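Local coordinates for protein glycosyltransferase (Streptomyces halstedii, PDB 3WAD) that belongs to the glycosyltransferases of the GT-B fold and resembles the erythromycin biosynthesis protein CIII family in both of its domains, at residues B[80-85]-B[157-162]. Numbering follows the deposited sequence.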
# COMPACT_ATOMS: atom_id res chain seq x y z
N ASN B 80 -20.71 -20.51 13.98
CA ASN B 80 -21.80 -19.65 13.68
C ASN B 80 -23.15 -20.04 14.36
O ASN B 80 -24.19 -19.52 13.98
CB ASN B 80 -21.97 -19.53 12.19
CG ASN B 80 -22.40 -20.85 11.56
OD1 ASN B 80 -22.67 -21.84 12.24
ND2 ASN B 80 -22.48 -20.85 10.25
N GLU B 81 -23.14 -20.95 15.32
CA GLU B 81 -24.38 -21.44 15.91
C GLU B 81 -25.00 -20.28 16.75
O GLU B 81 -24.35 -19.78 17.70
CB GLU B 81 -24.07 -22.64 16.82
CG GLU B 81 -25.30 -23.21 17.56
CD GLU B 81 -26.38 -23.59 16.57
OE1 GLU B 81 -26.17 -24.53 15.82
OE2 GLU B 81 -27.42 -22.94 16.50
N THR B 82 -26.26 -19.91 16.49
CA THR B 82 -26.89 -18.90 17.35
C THR B 82 -28.22 -19.35 18.01
O THR B 82 -28.82 -18.58 18.78
CB THR B 82 -27.14 -17.58 16.64
OG1 THR B 82 -28.10 -17.78 15.62
CG2 THR B 82 -25.85 -16.99 16.01
N ARG B 83 -28.69 -20.58 17.75
CA ARG B 83 -29.85 -21.08 18.48
C ARG B 83 -29.57 -21.21 19.99
O ARG B 83 -28.68 -21.94 20.41
CB ARG B 83 -30.33 -22.43 17.89
CG ARG B 83 -30.95 -22.24 16.45
CD ARG B 83 -31.08 -23.53 15.71
NE ARG B 83 -29.76 -24.15 15.54
CZ ARG B 83 -29.56 -25.35 15.00
NH1 ARG B 83 -30.61 -26.13 14.59
NH2 ARG B 83 -28.33 -25.82 14.86
N PRO B 84 -30.35 -20.49 20.82
CA PRO B 84 -30.05 -20.48 22.27
C PRO B 84 -29.98 -21.89 22.87
O PRO B 84 -29.10 -22.16 23.73
CB PRO B 84 -31.20 -19.65 22.87
CG PRO B 84 -31.64 -18.75 21.73
CD PRO B 84 -31.52 -19.69 20.48
N GLU B 85 -30.83 -22.82 22.41
CA GLU B 85 -30.86 -24.20 23.00
C GLU B 85 -29.62 -25.00 22.71
O GLU B 85 -29.31 -25.91 23.45
CB GLU B 85 -32.05 -25.04 22.56
CG GLU B 85 -32.16 -25.33 21.05
CD GLU B 85 -32.72 -24.14 20.29
OE1 GLU B 85 -32.67 -22.97 20.79
OE2 GLU B 85 -33.22 -24.38 19.18
N TRP B 157 -16.38 -15.53 17.87
CA TRP B 157 -15.59 -16.15 18.92
C TRP B 157 -15.84 -15.41 20.21
O TRP B 157 -15.97 -16.06 21.25
CB TRP B 157 -14.10 -16.03 18.55
CG TRP B 157 -13.09 -16.82 19.37
CD1 TRP B 157 -12.17 -16.31 20.27
CD2 TRP B 157 -12.83 -18.24 19.30
NE1 TRP B 157 -11.38 -17.33 20.76
CE2 TRP B 157 -11.76 -18.52 20.19
CE3 TRP B 157 -13.45 -19.31 18.64
CZ2 TRP B 157 -11.24 -19.81 20.38
CZ3 TRP B 157 -12.93 -20.62 18.80
CH2 TRP B 157 -11.82 -20.85 19.68
N GLY B 158 -15.94 -14.07 20.14
CA GLY B 158 -16.17 -13.28 21.39
C GLY B 158 -17.58 -13.51 21.93
O GLY B 158 -17.78 -13.70 23.16
N ARG B 159 -18.55 -13.54 21.01
CA ARG B 159 -19.94 -13.92 21.35
C ARG B 159 -20.03 -15.30 22.08
O ARG B 159 -20.65 -15.43 23.16
CB ARG B 159 -20.79 -13.92 20.08
CG ARG B 159 -22.27 -14.34 20.31
CD ARG B 159 -23.03 -14.47 18.98
NE ARG B 159 -22.50 -15.54 18.14
CZ ARG B 159 -22.79 -16.84 18.27
NH1 ARG B 159 -23.64 -17.28 19.22
NH2 ARG B 159 -22.23 -17.72 17.41
N MET B 160 -19.38 -16.33 21.55
CA MET B 160 -19.39 -17.59 22.24
C MET B 160 -18.58 -17.46 23.55
O MET B 160 -18.86 -18.16 24.54
CB MET B 160 -18.73 -18.70 21.37
CG MET B 160 -19.39 -18.90 19.99
SD MET B 160 -20.74 -20.07 20.17
CE MET B 160 -19.89 -21.52 19.57
N ARG B 161 -17.49 -16.69 23.52
CA ARG B 161 -16.62 -16.66 24.71
C ARG B 161 -17.36 -16.00 25.91
O ARG B 161 -17.20 -16.42 27.07
CB ARG B 161 -15.32 -15.91 24.44
CG ARG B 161 -14.46 -15.85 25.70
CD ARG B 161 -14.01 -17.23 26.03
NE ARG B 161 -12.88 -17.24 26.97
CZ ARG B 161 -12.40 -18.33 27.57
NH1 ARG B 161 -12.86 -19.54 27.25
NH2 ARG B 161 -11.35 -18.22 28.43
N ASP B 162 -18.11 -14.97 25.61
CA ASP B 162 -18.92 -14.29 26.65
C ASP B 162 -19.91 -15.25 27.28
O ASP B 162 -19.96 -15.33 28.53
CB ASP B 162 -19.60 -13.08 26.10
CG ASP B 162 -18.65 -11.96 25.90
OD1 ASP B 162 -17.47 -11.99 26.41
OD2 ASP B 162 -19.05 -11.04 25.17
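Residues 80-85 form an irregular loop, which passes one flank of helix 156-168 with its CA atoms no nearer than 8.8 Å, from Asn80 to Trp157. Long side chains of the helix bridge this gap. Arg159 CG is anti to the backbone N (chi1 179°), and the chain runs out extended before it bends at chi3 (65°). The guanidinium thus arrives at the carbonyl oxygen of Glu81, which sits at its edge near its plane. Arg159 NH2 donates to Glu81 O at 3.0 Å. The bond is bent, with an N-H...O angle of 131°, and the donor stands above the carbonyl plane. Arg159 NH1 makes a second, weak bond to the same oxygen, so the two terminal nitrogens fork around one acceptor. Gln156 gives NH2 a further partner.

The contact lies in the N-terminal half of this GT-B glycosyltransferase, whose two domains each carry a parallel beta-sheet. It joins the long connection between strand 49-52 and helix 89-106 to the helix that follows strand 147-150. Thr82 crosses Arg159 at about a right angle and lays its methyl over the centre of one guanidinium face, with CG2 3.8 Å from CZ. Phe215 adds a cation-pi contact to Arg159. Met160 curls so that SD lies near the same carbonyl, loosely, 4.4 Å from Glu81 O, and packs on Tyr91 of helix 89-106.

The carboxylate of Glu81 lies on the far side of its backbone from Arg159 and is held by Arg83 in a side-on salt bridge. NH2 of Arg83 reaches Glu81 OE1 at 2.7 Å, and NE reaches OE2 at 2.8 Å, both nearly straight and on syn lone pairs. The anti lone pair of OE2 takes the backbone N of Arg83, so three bonds fix this carboxylate.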